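Local atomic coordinates of DBF2 kinase activator protein MOB1 (Saccharomyces cerevisiae, PDB entry 2HJN), a protein that binds the mitotic exit network kinase DBF2 and acts as its activator subunit, enabling its phosphorylation by CDC15 in late anaphase. Residues A[26-35]-A[80-91]; A[49-59]-A[183-191]. All blocks are in the same frame, centred on the assembly; numbering follows the deposited sequence.

Contact 1 (A[26-35]-A[80-91]); sequences YTPSHQKPFL and AVHCVDFYNQIN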
loop_
_atom_site.group_PDB
_atom_site.type_symbol
_atom_site.label_atom_id
_atom_site.label_comp_id
_atom_site.label_asym_id
_atom_site.label_seq_id
_atom_site.Cartn_x
_atom_site.Cartn_y
_atom_site.Cartn_z
ATOM N N TYR A 26 9.022 6.368 -8.641
ATOM C CA TYR A 26 8.070 7.268 -7.991
ATOM C C TYR A 26 8.306 7.289 -6.455
ATOM O O TYR A 26 8.456 6.225 -5.845
ATOM C CB TYR A 26 6.631 6.820 -8.310
ATOM C CG TYR A 26 5.582 7.625 -7.548
ATOM C CD1 TYR A 26 5.426 8.996 -7.783
ATOM C CD2 TYR A 26 4.790 7.038 -6.552
ATOM C CE1 TYR A 26 4.494 9.776 -7.047
ATOM C CE2 TYR A 26 3.832 7.830 -5.821
ATOM C CZ TYR A 26 3.712 9.180 -6.076
ATOM O OH TYR A 26 2.797 9.973 -5.409
ATOM N N THR A 27 8.436 8.511 -5.898
ATOM C CA THR A 27 8.441 8.762 -4.434
ATOM C C THR A 27 7.042 9.130 -3.877
ATOM O O THR A 27 6.467 10.157 -4.220
ATOM C CB THR A 27 9.496 9.861 -4.030
ATOM O OG1 THR A 27 10.774 9.518 -4.581
ATOM C CG2 THR A 27 9.647 9.945 -2.486
ATOM N N PRO A 28 6.456 8.259 -3.015
ATOM C CA PRO A 28 5.140 8.646 -2.508
ATOM C C PRO A 28 5.171 9.868 -1.579
ATOM O O PRO A 28 6.191 10.163 -0.978
ATOM C CB PRO A 28 4.635 7.351 -1.806
ATOM C CG PRO A 28 5.522 6.199 -2.422
ATOM C CD PRO A 28 6.870 6.928 -2.532
ATOM N N SER A 29 4.082 10.627 -1.551
ATOM C CA SER A 29 3.828 11.701 -0.611
ATOM C C SER A 29 2.309 11.763 -0.359
ATOM O O SER A 29 1.526 11.991 -1.268
ATOM C CB SER A 29 4.281 13.084 -1.130
ATOM O OG SER A 29 4.004 14.127 -0.172
ATOM N N HIS A 30 1.901 11.564 0.885
ATOM C CA HIS A 30 0.535 11.719 1.309
ATOM C C HIS A 30 0.169 13.222 1.406
ATOM O O HIS A 30 0.976 14.058 1.858
ATOM C CB HIS A 30 0.395 11.041 2.699
ATOM C CG HIS A 30 -1.008 10.983 3.216
ATOM N ND1 HIS A 30 -1.435 11.758 4.269
ATOM C CD2 HIS A 30 -2.065 10.206 2.860
ATOM C CE1 HIS A 30 -2.708 11.489 4.517
ATOM N NE2 HIS A 30 -3.116 10.560 3.674
ATOM N N GLN A 31 -1.069 13.535 1.052
ATOM C CA GLN A 31 -1.635 14.880 1.117
ATOM C C GLN A 31 -2.588 15.006 2.311
ATOM O O GLN A 31 -3.475 14.190 2.507
ATOM C CB GLN A 31 -2.403 15.231 -0.168
ATOM C CG GLN A 31 -2.963 16.676 -0.224
ATOM C CD GLN A 31 -1.929 17.737 -0.336
ATOM O OE1 GLN A 31 -0.799 17.500 -0.809
ATOM N NE2 GLN A 31 -2.277 18.940 0.120
ATOM N N LYS A 32 -2.374 16.021 3.121
ATOM C CA LYS A 32 -3.289 16.273 4.237
ATOM C C LYS A 32 -4.744 16.504 3.746
ATOM O O LYS A 32 -4.980 17.154 2.703
ATOM C CB LYS A 32 -2.769 17.430 5.134
ATOM C CG LYS A 32 -2.910 18.808 4.533
ATOM C CD LYS A 32 -3.318 19.824 5.606
ATOM C CE LYS A 32 -3.897 21.067 4.965
ATOM N NZ LYS A 32 -4.247 22.080 6.024
ATOM N N PRO A 33 -5.724 15.952 4.467
ATOM C CA PRO A 33 -7.108 16.072 3.985
ATOM C C PRO A 33 -7.553 17.536 3.828
ATOM O O PRO A 33 -7.068 18.428 4.529
ATOM C CB PRO A 33 -7.930 15.356 5.064
ATOM C CG PRO A 33 -7.016 15.410 6.328
ATOM C CD PRO A 33 -5.640 15.229 5.760
ATOM N N PHE A 34 -8.453 17.782 2.889
ATOM C CA PHE A 34 -8.830 19.155 2.568
ATOM C C PHE A 34 -9.275 19.910 3.849
ATOM O O PHE A 34 -8.837 21.039 4.100
ATOM C CB PHE A 34 -9.876 19.171 1.427
ATOM C CG PHE A 34 -10.411 20.549 1.098
ATOM C CD1 PHE A 34 -9.655 21.455 0.401
ATOM C CD2 PHE A 34 -11.686 20.931 1.512
ATOM C CE1 PHE A 34 -10.127 22.727 0.129
ATOM C CE2 PHE A 34 -12.183 22.204 1.218
ATOM C CZ PHE A 34 -11.399 23.105 0.528
ATOM N N LEU A 35 -10.075 19.230 4.669
ATOM C CA LEU A 35 -10.653 19.790 5.912
ATOM C C LEU A 35 -9.729 19.859 7.156
ATOM O O LEU A 35 -8.928 18.947 7.441
ATOM C CB LEU A 35 -11.970 19.070 6.234
ATOM C CG LEU A 35 -13.034 19.276 5.147
ATOM C CD1 LEU A 35 -14.397 18.735 5.552
ATOM C CD2 LEU A 35 -13.118 20.744 4.755
ATOM N N ALA A 80 -13.763 19.041 -3.764
ATOM C CA ALA A 80 -12.422 19.254 -3.189
ATOM C C ALA A 80 -12.010 18.128 -2.202
ATOM O O ALA A 80 -10.901 17.593 -2.286
ATOM C CB ALA A 80 -12.320 20.642 -2.521
ATOM N N VAL A 81 -12.884 17.795 -1.259
ATOM C CA VAL A 81 -12.660 16.655 -0.342
ATOM C C VAL A 81 -12.339 15.368 -1.088
ATOM O O VAL A 81 -11.329 14.732 -0.792
ATOM C CB VAL A 81 -13.830 16.405 0.656
ATOM C CG1 VAL A 81 -13.659 15.046 1.419
ATOM C CG2 VAL A 81 -13.890 17.550 1.663
ATOM N N HIS A 82 -13.179 14.988 -2.048
ATOM C CA HIS A 82 -12.952 13.756 -2.775
ATOM C C HIS A 82 -11.774 13.754 -3.728
ATOM O O HIS A 82 -11.208 12.702 -3.958
ATOM C CB HIS A 82 -14.217 13.279 -3.474
ATOM C CG HIS A 82 -15.279 12.888 -2.499
ATOM N ND1 HIS A 82 -15.427 11.599 -2.038
ATOM C CD2 HIS A 82 -16.163 13.643 -1.813
ATOM C CE1 HIS A 82 -16.389 11.568 -1.135
ATOM N NE2 HIS A 82 -16.857 12.795 -0.983
ATOM N N CYS A 83 -11.438 14.909 -4.313
ATOM C CA CYS A 83 -10.265 14.998 -5.180
ATOM C C CYS A 83 -8.963 14.715 -4.384
ATOM O O CYS A 83 -8.126 13.954 -4.832
ATOM C CB CYS A 83 -10.249 16.368 -5.892
ATOM S SG CYS A 83 -9.048 16.539 -7.222
ATOM N N VAL A 84 -8.804 15.292 -3.190
ATOM C CA VAL A 84 -7.634 14.966 -2.332
ATOM C C VAL A 84 -7.659 13.491 -1.878
ATOM O O VAL A 84 -6.621 12.825 -1.888
ATOM C CB VAL A 84 -7.499 15.892 -1.110
ATOM C CG1 VAL A 84 -6.409 15.415 -0.166
ATOM C CG2 VAL A 84 -7.252 17.368 -1.533
ATOM N N ASP A 85 -8.836 12.985 -1.503
ATOM C CA ASP A 85 -8.971 11.548 -1.184
ATOM C C ASP A 85 -8.590 10.633 -2.362
ATOM O O ASP A 85 -7.979 9.595 -2.138
ATOM C CB ASP A 85 -10.399 11.192 -0.776
ATOM C CG ASP A 85 -10.818 11.804 0.585
ATOM O OD1 ASP A 85 -9.926 12.247 1.388
ATOM O OD2 ASP A 85 -12.060 11.815 0.840
ATOM N N PHE A 86 -8.957 10.974 -3.595
ATOM C CA PHE A 86 -8.592 10.102 -4.734
ATOM C C PHE A 86 -7.090 10.087 -5.030
ATOM O O PHE A 86 -6.482 9.050 -5.365
ATOM C CB PHE A 86 -9.363 10.491 -5.992
ATOM C CG PHE A 86 -10.840 10.154 -5.919
ATOM C CD1 PHE A 86 -11.269 9.012 -5.274
ATOM C CD2 PHE A 86 -11.782 10.995 -6.494
ATOM C CE1 PHE A 86 -12.647 8.704 -5.186
ATOM C CE2 PHE A 86 -13.165 10.693 -6.426
ATOM C CZ PHE A 86 -13.599 9.565 -5.761
ATOM N N TYR A 87 -6.499 11.254 -4.856
ATOM C CA TYR A 87 -5.036 11.415 -4.982
ATOM C C TYR A 87 -4.362 10.482 -3.952
ATOM O O TYR A 87 -3.384 9.779 -4.238
ATOM C CB TYR A 87 -4.623 12.878 -4.708
ATOM C CG TYR A 87 -3.136 12.975 -4.393
ATOM C CD1 TYR A 87 -2.229 13.242 -5.418
ATOM C CD2 TYR A 87 -2.631 12.741 -3.096
ATOM C CE1 TYR A 87 -0.865 13.327 -5.180
ATOM C CE2 TYR A 87 -1.246 12.784 -2.855
ATOM C CZ TYR A 87 -0.380 13.075 -3.923
ATOM O OH TYR A 87 0.981 13.105 -3.808
ATOM N N ASN A 88 -4.894 10.473 -2.740
ATOM C CA ASN A 88 -4.267 9.677 -1.688
ATOM C C ASN A 88 -4.389 8.146 -1.917
ATOM O O ASN A 88 -3.454 7.399 -1.620
ATOM C CB ASN A 88 -4.801 10.096 -0.259
ATOM C CG ASN A 88 -4.099 11.326 0.345
ATOM O OD1 ASN A 88 -2.967 11.651 0.026
ATOM N ND2 ASN A 88 -4.782 11.974 1.314
ATOM N N GLN A 89 -5.523 7.678 -2.449
ATOM C CA GLN A 89 -5.662 6.258 -2.845
ATOM C C GLN A 89 -4.665 5.886 -3.967
ATOM O O GLN A 89 -4.053 4.785 -3.956
ATOM C CB GLN A 89 -7.139 5.962 -3.256
ATOM C CG GLN A 89 -8.128 6.141 -2.052
ATOM C CD GLN A 89 -9.577 6.019 -2.433
ATOM O OE1 GLN A 89 -9.906 5.334 -3.405
ATOM N NE2 GLN A 89 -10.478 6.683 -1.662
ATOM N N ILE A 90 -4.456 6.795 -4.926
ATOM C CA ILE A 90 -3.554 6.508 -6.105
ATOM C C ILE A 90 -2.085 6.530 -5.628
ATOM O O ILE A 90 -1.293 5.667 -5.973
ATOM C CB ILE A 90 -3.793 7.515 -7.247
ATOM C CG1 ILE A 90 -5.124 7.254 -7.936
ATOM C CG2 ILE A 90 -2.678 7.431 -8.290
ATOM C CD1 ILE A 90 -5.635 8.526 -8.773
ATOM N N ASN A 91 -1.767 7.488 -4.763
ATOM C CA ASN A 91 -0.494 7.518 -4.048
ATOM C C ASN A 91 -0.186 6.205 -3.288
ATOM O O ASN A 91 0.938 5.668 -3.416
ATOM C CB ASN A 91 -0.437 8.717 -3.051
ATOM C CG ASN A 91 0.925 8.866 -2.431
ATOM O OD1 ASN A 91 1.922 9.134 -3.143
ATOM N ND2 ASN A 91 1.010 8.677 -1.105
HETATM O O HOH W 1 -9.802 15.503 1.741
#
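An extended N-terminal segment, residues 26-35, lies along helix 75-97, and at its middle Asn88 reads the backbone of Gln31 at both ends. Gln31 N donates to Asn88 OD1 at 2.9 Å, with an N-H...O angle of 170°, while Asn88 ND2 donates a hydrogen bond to Gln31 O at 2.8 Å; both bonds lie on lone pairs, so the amide can neither flip nor turn without losing them. The His30 ring lies almost parallel to this amide, and its NE2 bonds Glu194 of the second subunit, which places the extended segment between its own helix and the dimer partner. One helical turn on, Asn91 OD1 accepts twice, from Tyr26 OH at 2.6 Å and from Ser29 N at 3.1 Å. Tyr87 OH reaches Ser29 O at 2.8 Å, and Arg141 of helix 132-147 bonds both tyrosine hydroxyls. In this Mob1/phocein-family protein, helix side chains thus hold a segment without regular structure by its backbone. Towards Phe34 apolar contacts join in, beside a water bridging Phe34 N and Val81 O: with CG anti to its backbone N (chi1 175°), the ring lies flat over Ala80, whose CB sits 3.8 Å from the centroid.

Contact 2 (A[49-59]-A[183-191]); sequences IKQIVEMTLGS and HIYCHHFNE. With ZN (zinc ion), chain B.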
loop_
_atom_site.group_PDB
_atom_site.type_symbol
_atom_site.label_atom_id
_atom_site.label_comp_id
_atom_site.label_asym_id
_atom_site.label_seq_id
_atom_site.Cartn_x
_atom_site.Cartn_y
_atom_site.Cartn_z
ATOM N N ILE A 49 -5.893 -4.963 -24.622
ATOM C CA ILE A 49 -6.920 -4.543 -23.675
ATOM C C ILE A 49 -7.905 -5.691 -23.285
ATOM O O ILE A 49 -8.165 -5.889 -22.102
ATOM C CB ILE A 49 -7.572 -3.170 -24.117
ATOM C CG1 ILE A 49 -8.267 -2.491 -22.937
ATOM C CG2 ILE A 49 -8.436 -3.345 -25.343
ATOM C CD1 ILE A 49 -7.321 -2.297 -21.739
ATOM N N LYS A 50 -8.385 -6.489 -24.253
ATOM C CA LYS A 50 -9.277 -7.623 -23.918
ATOM C C LYS A 50 -8.680 -8.564 -22.857
ATOM O O LYS A 50 -9.388 -8.973 -21.956
ATOM C CB LYS A 50 -9.720 -8.431 -25.176
ATOM N N GLN A 51 -7.400 -8.905 -23.005
ATOM C CA GLN A 51 -6.640 -9.685 -22.021
ATOM C C GLN A 51 -6.601 -8.952 -20.673
ATOM O O GLN A 51 -6.881 -9.538 -19.625
ATOM C CB GLN A 51 -5.203 -9.951 -22.499
ATOM C CG GLN A 51 -5.012 -11.169 -23.461
ATOM C CD GLN A 51 -4.116 -10.833 -24.667
ATOM O OE1 GLN A 51 -3.027 -10.266 -24.531
ATOM N NE2 GLN A 51 -4.589 -11.177 -25.853
ATOM N N ILE A 52 -6.249 -7.673 -20.703
ATOM C CA ILE A 52 -6.195 -6.931 -19.450
ATOM C C ILE A 52 -7.529 -6.959 -18.677
ATOM O O ILE A 52 -7.534 -7.274 -17.476
ATOM C CB ILE A 52 -5.619 -5.515 -19.635
ATOM C CG1 ILE A 52 -4.110 -5.636 -19.921
ATOM C CG2 ILE A 52 -5.971 -4.636 -18.397
ATOM C CD1 ILE A 52 -3.549 -4.582 -20.864
ATOM N N VAL A 53 -8.648 -6.675 -19.351
ATOM C CA VAL A 53 -9.967 -6.682 -18.672
ATOM C C VAL A 53 -10.409 -8.065 -18.097
ATOM O O VAL A 53 -11.068 -8.137 -17.046
ATOM C CB VAL A 53 -11.080 -6.042 -19.558
ATOM C CG1 VAL A 53 -12.464 -6.187 -18.905
ATOM C CG2 VAL A 53 -10.770 -4.547 -19.840
ATOM N N GLU A 54 -10.066 -9.154 -18.780
ATOM C CA GLU A 54 -10.418 -10.486 -18.305
ATOM C C GLU A 54 -9.622 -10.910 -17.074
ATOM O O GLU A 54 -10.153 -11.542 -16.184
ATOM C CB GLU A 54 -10.212 -11.482 -19.404
HETATM N N MSE A 55 -8.331 -10.609 -17.066
HETATM C CA MSE A 55 -7.480 -10.742 -15.867
HETATM C C MSE A 55 -8.012 -9.969 -14.659
HETATM O O MSE A 55 -7.941 -10.469 -13.535
HETATM C CB MSE A 55 -6.073 -10.225 -16.193
HETATM C CG MSE A 55 -5.074 -10.241 -15.045
HETATM SE SE MSE A 55 -3.417 -9.399 -15.696
HETATM C CE MSE A 55 -4.147 -7.801 -16.476
ATOM N N THR A 56 -8.499 -8.742 -14.906
ATOM C CA THR A 56 -9.115 -7.910 -13.867
ATOM C C THR A 56 -10.382 -8.497 -13.235
ATOM O O THR A 56 -10.553 -8.474 -12.014
ATOM C CB THR A 56 -9.434 -6.492 -14.377
ATOM O OG1 THR A 56 -8.204 -5.792 -14.614
ATOM C CG2 THR A 56 -10.245 -5.726 -13.333
ATOM N N LEU A 57 -11.280 -8.997 -14.064
ATOM C CA LEU A 57 -12.517 -9.578 -13.547
ATOM C C LEU A 57 -12.192 -10.919 -12.848
ATOM O O LEU A 57 -12.719 -11.202 -11.782
ATOM C CB LEU A 57 -13.524 -9.798 -14.696
ATOM C CG LEU A 57 -14.072 -8.565 -15.434
ATOM C CD1 LEU A 57 -14.933 -8.945 -16.663
ATOM C CD2 LEU A 57 -14.873 -7.744 -14.450
ATOM N N GLY A 58 -11.306 -11.724 -13.427
ATOM C CA GLY A 58 -10.963 -13.036 -12.841
ATOM C C GLY A 58 -10.242 -12.941 -11.508
ATOM O O GLY A 58 -10.205 -13.924 -10.727
ATOM N N SER A 59 -9.661 -11.764 -11.248
ATOM C CA SER A 59 -8.834 -11.507 -10.040
ATOM C C SER A 59 -9.660 -11.605 -8.771
ATOM O O SER A 59 -9.145 -12.003 -7.725
ATOM C CB SER A 59 -8.155 -10.122 -10.128
ATOM O OG SER A 59 -9.009 -9.031 -9.763
ATOM N N HIS A 183 -2.052 3.283 -16.407
ATOM C CA HIS A 183 -0.715 2.641 -16.416
ATOM C C HIS A 183 -0.646 1.417 -15.463
ATOM O O HIS A 183 -0.020 0.389 -15.791
ATOM C CB HIS A 183 0.402 3.658 -16.086
ATOM C CG HIS A 183 1.774 3.077 -16.221
ATOM N ND1 HIS A 183 2.291 2.660 -17.432
ATOM C CD2 HIS A 183 2.667 2.696 -15.275
ATOM C CE1 HIS A 183 3.463 2.085 -17.229
ATOM N NE2 HIS A 183 3.713 2.091 -15.927
ATOM N N ILE A 184 -1.236 1.552 -14.268
ATOM C CA ILE A 184 -1.220 0.472 -13.266
ATOM C C ILE A 184 -1.876 -0.789 -13.806
ATOM O O ILE A 184 -1.308 -1.871 -13.737
ATOM C CB ILE A 184 -1.900 0.878 -11.861
ATOM C CG1 ILE A 184 -1.078 1.910 -11.096
ATOM C CG2 ILE A 184 -1.976 -0.317 -10.869
ATOM C CD1 ILE A 184 -1.881 2.635 -10.021
ATOM N N TYR A 185 -3.095 -0.640 -14.345
ATOM C CA TYR A 185 -3.890 -1.788 -14.824
ATOM C C TYR A 185 -3.236 -2.463 -16.015
ATOM O O TYR A 185 -3.212 -3.696 -16.112
ATOM C CB TYR A 185 -5.284 -1.278 -15.263
ATOM C CG TYR A 185 -6.330 -1.351 -14.193
ATOM C CD1 TYR A 185 -6.841 -0.182 -13.613
ATOM C CD2 TYR A 185 -6.788 -2.597 -13.715
ATOM C CE1 TYR A 185 -7.803 -0.245 -12.600
ATOM C CE2 TYR A 185 -7.738 -2.670 -12.697
ATOM C CZ TYR A 185 -8.244 -1.487 -12.140
ATOM O OH TYR A 185 -9.224 -1.530 -11.144
ATOM N N CYS A 186 -2.743 -1.659 -16.970
ATOM C CA CYS A 186 -2.163 -2.194 -18.221
ATOM C C CYS A 186 -0.700 -2.690 -18.090
ATOM O O CYS A 186 -0.257 -3.553 -18.873
ATOM C CB CYS A 186 -2.277 -1.195 -19.372
ATOM S SG CYS A 186 -3.979 -0.737 -19.767
ATOM N N HIS A 187 0.039 -2.189 -17.115
ATOM C CA HIS A 187 1.433 -2.599 -16.981
ATOM C C HIS A 187 1.913 -3.170 -15.647
ATOM O O HIS A 187 2.996 -3.786 -15.593
ATOM C CB HIS A 187 2.334 -1.487 -17.564
ATOM C CG HIS A 187 2.000 -1.204 -19.006
ATOM N ND1 HIS A 187 2.386 -2.043 -20.021
ATOM C CD2 HIS A 187 1.190 -0.278 -19.578
ATOM C CE1 HIS A 187 1.912 -1.596 -21.169
ATOM N NE2 HIS A 187 1.156 -0.542 -20.921
ATOM N N HIS A 188 1.111 -3.014 -14.580
ATOM C CA HIS A 188 1.529 -3.548 -13.261
ATOM C C HIS A 188 0.520 -4.424 -12.528
ATOM O O HIS A 188 0.676 -4.664 -11.334
ATOM C CB HIS A 188 2.029 -2.392 -12.363
ATOM C CG HIS A 188 3.202 -1.667 -12.960
ATOM N ND1 HIS A 188 4.455 -2.233 -13.042
ATOM C CD2 HIS A 188 3.270 -0.501 -13.646
ATOM C CE1 HIS A 188 5.271 -1.408 -13.676
ATOM N NE2 HIS A 188 4.581 -0.341 -14.047
ATOM N N PHE A 189 -0.519 -4.886 -13.210
ATOM C CA PHE A 189 -1.580 -5.620 -12.465
ATOM C C PHE A 189 -1.078 -6.895 -11.807
ATOM O O PHE A 189 -1.591 -7.240 -10.741
ATOM C CB PHE A 189 -2.813 -5.902 -13.312
ATOM C CG PHE A 189 -4.056 -6.358 -12.523
ATOM C CD1 PHE A 189 -4.944 -5.417 -11.953
ATOM C CD2 PHE A 189 -4.396 -7.720 -12.413
ATOM C CE1 PHE A 189 -6.089 -5.838 -11.229
ATOM C CE2 PHE A 189 -5.529 -8.118 -11.678
ATOM C CZ PHE A 189 -6.376 -7.191 -11.102
ATOM N N ASN A 190 -0.153 -7.609 -12.449
ATOM C CA ASN A 190 0.432 -8.843 -11.849
ATOM C C ASN A 190 1.038 -8.642 -10.462
ATOM O O ASN A 190 1.029 -9.544 -9.630
ATOM C CB ASN A 190 1.470 -9.571 -12.750
ATOM C CG ASN A 190 2.438 -8.625 -13.519
ATOM O OD1 ASN A 190 3.079 -9.075 -14.484
ATOM N ND2 ASN A 190 2.556 -7.339 -13.108
ATOM N N GLU A 191 1.542 -7.439 -10.231
ATOM C CA GLU A 191 2.269 -7.124 -8.988
ATOM C C GLU A 191 1.255 -6.748 -7.922
ATOM O O GLU A 191 1.411 -7.075 -6.776
ATOM C CB GLU A 191 3.292 -6.019 -9.258
ATOM C CG GLU A 191 4.560 -6.522 -10.038
ATOM C CD GLU A 191 4.897 -5.684 -11.273
ATOM O OE1 GLU A 191 4.217 -4.686 -11.546
ATOM O OE2 GLU A 191 5.859 -6.019 -11.993
HETATM ZN ZN ZN B . 5.473 1.192 -15.109
#
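Phe189, at the start of helix 189-194, is inserted against helix 49-58 just beyond the zinc ligand His188. A chi1 of -166° swings the ring away from its own backbone N and out to the neighbouring helix, where the side chain meets three residues in turn. CB meets the methyl CE of the selenomethionine Met55 at 3.9 Å. Further out, CD2 touches Met55 CG at 3.7 Å, with the selenium oblique to the ring in a Met-aromatic contact. CE1 lies 4.0 Å from Thr56 OG1, which stands over one face near the rim; CE2 meets Ser59 CB at 3.6 Å, and CZ ends 3.5 Å from Ser59 OG at the ring edge. Ser59 OG itself bonds Thr56 O. An alanine in place of Phe189 is likely to open a gap between Met55, Thr56 and Ser59 and leave the selenomethionine chain without the ring it lies against. The axes of helices 49-58 and 183-187 cross at 97°, and Ile52 CD1 packs on Cys186 CB. Within 183-191, His183 NE2 and His188 NE2 bind zinc, a site completed by Cys101 and Cys106, and Glu191 OE1 accepts from His188 ND1 in the ring plane, steadying that imidazole's rotation. No hydrogen bond crosses between the segments, so they meet by van der Waals and aromatic contact, while the histidine-zinc bonds and the His188-Glu191 bond lie within 183-191.

In the fold
The two contacts illustrate one principle, that a largely helical protein can be tied together by pairings distant in sequence. Their segments alternate along the chain: 26-35, 49-59, 80-91, 183-191. Contact 1 and contact 2 have centres 24 Å apart, on opposite sides of the centre of the chain, and do not touch, although their nearest atoms come within about 5 Å. Contact 2 supplies two of the four zinc ligands, and the Tyr26 side chain of contact 1 is about 9 Å from the ion. Helix 75-97 also links them, since its Tyr94 and Ile97 pack on His183 and His188.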